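Side-chain contacts in octaprenyl Pyrophosphate Synthase (Helicobacter pylori, PDB 3TC1), which probably catalyses the stepwise addition of isopentenyl pyrophosphate units to an allylic pyrophosphate, giving the C40 chain of octaprenyl pyrophosphate: residues B[161-166]-B[194-199]; B[169-174]-B[186-191]. All coordinates share one frame; numbering follows the deposited sequence.

In the fold
Both interactions join the same two helices, 152-177 and 182-205, which follow each other in the chain as an antiparallel hairpin. Interaction 2 (169-174 with 186-191) lies nearer the turn, with 11 residues between its segments. Interaction 1 (161-166 with 194-199) lies further up the pair, with 27 residues between. Their centres are about 12 Å apart, and Leu190 packs on Ala164 and His165 where they meet. Interaction 2 is apolar. Interaction 1 adds a hydrogen bond between Thr163 and Gln197; the Gln197 side chain is about 5 Å from a bound magnesium ion. The hairpin thus runs from plain helix packing to the probable active-site end of the all-helical prenyl synthase fold.

Interaction 1 of 2, residues B[161-166]-B[194-199]; sequences DKTAHF and MAFQII
Thr163 and Gln197 meet through their side chains, which cross at about a right angle. The hydroxyl of Thr163 donates a hydrogen bond to the amide oxygen of Gln197, with 2.9 Å between OG1 and OE1. The length is ordinary, but the donor is not on a lone pair: it stands above the carbonyl plane, 35° out of it. The methyl of Thr163 packs beside the same side chain, with CG2 4.0 Å from Gln197 CB. That methyl also reaches the rim of the Phe196 ring. It lies near the ring plane, with Thr163 CG2 4.0 Å from Phe196 CD2. Thr163 CG2 is anti to the backbone N (chi1 -59° for OG1), which leaves OG1 beside that N. OG1 can then bond Gln197 OE1, while CG2 lies between the Gln197 chain and the Phe196 edge.

The next residue, Ala164, makes an apolar contact: its CB is 3.5 Å from Met194 SD. The CB of Met194 points away from helix 152-177, but the chain bends at chi2 and chi3 and brings the sulfur back. Met194 also touches Trp156 and Glu160 of that helix, and Tyr279 of helix 268-286.

The Gln197 amide is held at both ends. NE2 donates to Asp201, and more weakly to Asp200, while OE1 takes the Thr163 hydroxyl. This should limit rotation of the amide. A wider, pi-type turn at 161-164 includes Thr163. The axes of the two segments pass 8.6 Å apart at 146°. The Gln197 side chain is about 5 Å from a bound magnesium ion. Phe196 and Gln197 open the FQxxDD pattern of the second aspartate-rich motif of polyprenyl synthases, with Asp200 and Asp201 as its first two aspartates. In relatives this motif helps bind magnesium and pyrophosphate in the active-site cavity.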
loop_
_atom_site.group_PDB
_atom_site.type_symbol
_atom_site.label_atom_id
_atom_site.label_comp_id
_atom_site.label_asym_id
_atom_site.label_seq_id
_atom_site.Cartn_x
_atom_site.Cartn_y
_atom_site.Cartn_z
ATOM N N ASP B 161 -5.781 4.156 -16.200
ATOM C CA ASP B 161 -5.342 4.252 -14.811
ATOM C C ASP B 161 -4.723 2.978 -14.256
ATOM O O ASP B 161 -3.675 3.026 -13.608
ATOM C CB ASP B 161 -6.504 4.670 -13.904
ATOM C CG ASP B 161 -6.817 6.149 -14.001
ATOM O OD1 ASP B 161 -5.964 6.902 -14.513
ATOM O OD2 ASP B 161 -7.905 6.567 -13.550
ATOM N N LYS B 162 -5.364 1.836 -14.498
ATOM C CA LYS B 162 -4.857 0.568 -13.975
ATOM C C LYS B 162 -3.711 -0.082 -14.733
ATOM O O LYS B 162 -2.940 -0.840 -14.145
ATOM C CB LYS B 162 -5.986 -0.459 -13.862
ATOM C CG LYS B 162 -6.948 -0.222 -12.721
ATOM C CD LYS B 162 -7.810 -1.454 -12.477
ATOM C CE LYS B 162 -6.955 -2.651 -12.075
ATOM N NZ LYS B 162 -7.763 -3.889 -11.901
ATOM N N THR B 163 -3.587 0.199 -16.027
ATOM C CA THR B 163 -2.530 -0.432 -16.807
ATOM C C THR B 163 -1.634 0.448 -17.668
ATOM O O THR B 163 -0.412 0.389 -17.555
ATOM C CB THR B 163 -3.117 -1.520 -17.750
ATOM O OG1 THR B 163 -3.801 -2.512 -16.976
ATOM C CG2 THR B 163 -2.009 -2.190 -18.554
ATOM N N ALA B 164 -2.235 1.247 -18.538
ATOM C CA ALA B 164 -1.468 2.067 -19.470
ATOM C C ALA B 164 -0.489 3.078 -18.888
ATOM O O ALA B 164 0.686 3.077 -19.251
ATOM C CB ALA B 164 -2.416 2.761 -20.436
ATOM N N HIS B 165 -0.966 3.946 -18.003
ATOM C CA HIS B 165 -0.115 4.976 -17.411
ATOM C C HIS B 165 1.099 4.480 -16.635
ATOM O O HIS B 165 2.124 5.154 -16.596
ATOM C CB HIS B 165 -0.953 5.902 -16.528
ATOM C CG HIS B 165 -1.819 6.844 -17.306
ATOM N ND1 HIS B 165 -1.302 7.793 -18.161
ATOM C CD2 HIS B 165 -3.165 6.966 -17.377
ATOM C CE1 HIS B 165 -2.293 8.461 -18.726
ATOM N NE2 HIS B 165 -3.434 7.980 -18.268
ATOM N N PHE B 166 0.991 3.316 -16.007
ATOM C CA PHE B 166 2.116 2.772 -15.262
ATOM C C PHE B 166 3.234 2.373 -16.232
ATOM O O PHE B 166 4.412 2.657 -15.991
ATOM C CB PHE B 166 1.652 1.578 -14.423
ATOM C CG PHE B 166 2.743 0.922 -13.626
ATOM C CD1 PHE B 166 3.777 1.673 -13.073
ATOM C CD2 PHE B 166 2.716 -0.448 -13.394
ATOM C CE1 PHE B 166 4.769 1.063 -12.298
ATOM C CE2 PHE B 166 3.699 -1.065 -12.621
ATOM C CZ PHE B 166 4.728 -0.305 -12.073
ATOM N N MET B 194 -2.034 0.461 -23.679
ATOM C CA MET B 194 -3.436 0.407 -24.084
ATOM C C MET B 194 -3.665 -0.864 -24.907
ATOM O O MET B 194 -4.605 -1.616 -24.652
ATOM C CB MET B 194 -3.805 1.643 -24.924
ATOM C CG MET B 194 -3.817 2.966 -24.143
ATOM S SD MET B 194 -4.988 2.984 -22.760
ATOM C CE MET B 194 -6.518 3.382 -23.604
ATOM N N ALA B 195 -2.799 -1.104 -25.890
ATOM C CA ALA B 195 -2.928 -2.294 -26.729
ATOM C C ALA B 195 -2.797 -3.558 -25.877
ATOM O O ALA B 195 -3.559 -4.515 -26.033
ATOM C CB ALA B 195 -1.869 -2.288 -27.812
ATOM N N PHE B 196 -1.828 -3.542 -24.970
ATOM C CA PHE B 196 -1.577 -4.674 -24.092
ATOM C C PHE B 196 -2.803 -5.099 -23.284
ATOM O O PHE B 196 -3.122 -6.282 -23.218
ATOM C CB PHE B 196 -0.436 -4.354 -23.123
ATOM C CG PHE B 196 -0.200 -5.428 -22.100
ATOM C CD1 PHE B 196 0.443 -6.612 -22.448
ATOM C CD2 PHE B 196 -0.663 -5.275 -20.797
ATOM C CE1 PHE B 196 0.618 -7.631 -21.514
ATOM C CE2 PHE B 196 -0.492 -6.290 -19.854
ATOM C CZ PHE B 196 0.150 -7.468 -20.217
ATOM N N GLN B 197 -3.489 -4.143 -22.668
ATOM C CA GLN B 197 -4.654 -4.481 -21.859
ATOM C C GLN B 197 -5.865 -4.875 -22.700
ATOM O O GLN B 197 -6.698 -5.666 -22.257
ATOM C CB GLN B 197 -5.025 -3.325 -20.931
ATOM C CG GLN B 197 -6.073 -3.698 -19.881
ATOM C CD GLN B 197 -5.651 -4.893 -19.042
ATOM O OE1 GLN B 197 -4.592 -4.881 -18.410
ATOM N NE2 GLN B 197 -6.476 -5.936 -19.035
ATOM N N ILE B 198 -5.980 -4.320 -23.901
ATOM C CA ILE B 198 -7.101 -4.676 -24.766
ATOM C C ILE B 198 -6.930 -6.143 -25.183
ATOM O O ILE B 198 -7.885 -6.924 -25.142
ATOM C CB ILE B 198 -7.158 -3.762 -26.015
ATOM C CG1 ILE B 198 -7.551 -2.342 -25.592
ATOM C CG2 ILE B 198 -8.192 -4.285 -27.016
ATOM C CD1 ILE B 198 -7.397 -1.307 -26.699
ATOM N N ILE B 199 -5.705 -6.515 -25.553
ATOM C CA ILE B 199 -5.413 -7.889 -25.956
ATOM C C ILE B 199 -5.597 -8.826 -24.763
ATOM O O ILE B 199 -6.022 -9.977 -24.912
ATOM C CB ILE B 199 -3.962 -8.032 -26.492
ATOM C CG1 ILE B 199 -3.814 -7.265 -27.808
ATOM C CG2 ILE B 199 -3.606 -9.504 -26.669
ATOM C CD1 ILE B 199 -4.776 -7.706 -28.903
#

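Interaction 2 of 2, residues B[169-174]-B[186-191]; sequences ASLKSM and ADFGLN
Leu171 presses a methyl against the backbone of Gly189: its CD1 lies 3.4 Å from Gly189 CA, tighter than usual for two carbons. The glycine has no side chain between its CA and the leucine methyl. This is a close antiparallel helix hairpin of the all-helical polyprenyl synthase fold. The segment axes approach to 7.6 Å at 161°, and the CA atoms of Lys172 and Ala186 are only 4.6 Å apart.

The same Leu171 methyl also meets Phe188. CD1 lies in the plane of the ring, at its edge, 3.6 Å from Phe188 CD2. One methyl thus touches both the glycine backbone and the ring. Phe188 CG is anti to the backbone N (chi1 172°), which brings the CD2 edge of the ring to the leucine methyl. Phe188 also packs on Ala283 of helix 268-286, and this side of helix 182-205 therefore meets a third helix.

At the solvent side the contact is looser. The Lys172 chain is fully extended, and its first carbons run past the Ala186 methyl, with CB 3.9 Å from Ala186 CB. The end of the lysine then leads away from the partner helix.

Ser173 takes no part in this contact; its side chain packs on Leu62 of helix 53-80 and on Ile123, Ala126 and Leu127 of helix 121-144. It is buried, and its hydroxyl is satisfied within its own helix. Ala169 O accepts two bonds, from Ser173 N and Ser173 OG, which reach it from opposite faces of its carbonyl plane; the hydroxyl bond is 2.8 Å from OG to that oxygen.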
loop_
_atom_site.group_PDB
_atom_site.type_symbol
_atom_site.label_atom_id
_atom_site.label_comp_id
_atom_site.label_asym_id
_atom_site.label_seq_id
_atom_site.Cartn_x
_atom_site.Cartn_y
_atom_site.Cartn_z
ATOM N N ALA B 169 4.706 5.505 -17.479
ATOM C CA ALA B 169 5.571 6.084 -16.452
ATOM C C ALA B 169 6.872 5.319 -16.276
ATOM O O ALA B 169 7.916 5.908 -15.978
ATOM C CB ALA B 169 4.826 6.153 -15.119
ATOM N N SER B 170 6.817 4.003 -16.443
ATOM C CA SER B 170 8.015 3.188 -16.293
ATOM C C SER B 170 9.016 3.463 -17.414
ATOM O O SER B 170 10.221 3.557 -17.171
ATOM C CB SER B 170 7.651 1.701 -16.283
ATOM O OG SER B 170 6.839 1.391 -15.167
ATOM N N LEU B 171 8.517 3.592 -18.638
ATOM C CA LEU B 171 9.387 3.862 -19.779
ATOM C C LEU B 171 9.918 5.291 -19.760
ATOM O O LEU B 171 11.066 5.539 -20.130
ATOM C CB LEU B 171 8.639 3.591 -21.085
ATOM C CG LEU B 171 8.726 2.130 -21.541
ATOM C CD1 LEU B 171 7.638 1.819 -22.545
ATOM C CD2 LEU B 171 10.103 1.878 -22.139
ATOM N N LYS B 172 9.073 6.224 -19.338
ATOM C CA LYS B 172 9.457 7.627 -19.259
ATOM C C LYS B 172 10.570 7.760 -18.226
ATOM O O LYS B 172 11.535 8.499 -18.428
ATOM C CB LYS B 172 8.246 8.472 -18.853
ATOM C CG LYS B 172 8.492 9.971 -18.817
ATOM C CD LYS B 172 7.254 10.716 -18.320
ATOM C CE LYS B 172 7.502 12.214 -18.205
ATOM N NZ LYS B 172 6.291 12.943 -17.728
ATOM N N SER B 173 10.442 7.025 -17.126
ATOM C CA SER B 173 11.440 7.063 -16.068
ATOM C C SER B 173 12.790 6.503 -16.517
ATOM O O SER B 173 13.832 7.032 -16.139
ATOM C CB SER B 173 10.945 6.293 -14.843
ATOM O OG SER B 173 9.818 6.938 -14.272
ATOM N N MET B 174 12.779 5.440 -17.317
ATOM C CA MET B 174 14.040 4.868 -17.783
ATOM C C MET B 174 14.696 5.821 -18.780
ATOM O O MET B 174 15.923 5.990 -18.788
ATOM C CB MET B 174 13.813 3.501 -18.432
ATOM C CG MET B 174 15.106 2.807 -18.871
ATOM S SD MET B 174 16.261 2.465 -17.518
ATOM C CE MET B 174 15.622 0.940 -16.925
ATOM N N ALA B 186 7.526 7.794 -23.452
ATOM C CA ALA B 186 6.324 7.843 -22.633
ATOM C C ALA B 186 5.166 7.557 -23.590
ATOM O O ALA B 186 4.224 6.837 -23.258
ATOM C CB ALA B 186 6.160 9.222 -22.013
ATOM N N ASP B 187 5.265 8.125 -24.789
ATOM C CA ASP B 187 4.251 7.950 -25.821
ATOM C C ASP B 187 4.190 6.484 -26.247
ATOM O O ASP B 187 3.104 5.924 -26.414
ATOM C CB ASP B 187 4.578 8.844 -27.023
ATOM C CG ASP B 187 3.410 8.990 -27.978
ATOM O OD1 ASP B 187 2.321 9.402 -27.526
ATOM O OD2 ASP B 187 3.583 8.702 -29.181
ATOM N N PHE B 188 5.352 5.862 -26.421
ATOM C CA PHE B 188 5.406 4.450 -26.797
ATOM C C PHE B 188 4.811 3.612 -25.671
ATOM O O PHE B 188 4.049 2.676 -25.914
ATOM C CB PHE B 188 6.849 3.998 -27.031
ATOM C CG PHE B 188 6.991 2.508 -27.231
ATOM C CD1 PHE B 188 6.862 1.943 -28.499
ATOM C CD2 PHE B 188 7.214 1.666 -26.145
ATOM C CE1 PHE B 188 6.951 0.560 -28.681
ATOM C CE2 PHE B 188 7.304 0.279 -26.314
ATOM C CZ PHE B 188 7.172 -0.273 -27.585
ATOM N N GLY B 189 5.167 3.952 -24.437
ATOM C CA GLY B 189 4.661 3.218 -23.292
ATOM C C GLY B 189 3.154 3.281 -23.120
ATOM O O GLY B 189 2.518 2.265 -22.845
ATOM N N LEU B 190 2.575 4.468 -23.281
ATOM C CA LEU B 190 1.132 4.639 -23.117
ATOM C C LEU B 190 0.335 3.833 -24.140
ATOM O O LEU B 190 -0.618 3.129 -23.791
ATOM C CB LEU B 190 0.753 6.117 -23.238
ATOM C CG LEU B 190 -0.729 6.440 -23.027
ATOM C CD1 LEU B 190 -1.097 6.186 -21.568
ATOM C CD2 LEU B 190 -1.006 7.895 -23.404
ATOM N N ASN B 191 0.715 3.943 -25.407
ATOM C CA ASN B 191 0.011 3.216 -26.449
ATOM C C ASN B 191 0.236 1.706 -26.354
ATOM O O ASN B 191 -0.686 0.934 -26.580
ATOM C CB ASN B 191 0.411 3.757 -27.824
ATOM C CG ASN B 191 -0.135 5.157 -28.071
ATOM O OD1 ASN B 191 0.570 6.155 -27.909
ATOM N ND2 ASN B 191 -1.404 5.235 -28.445
#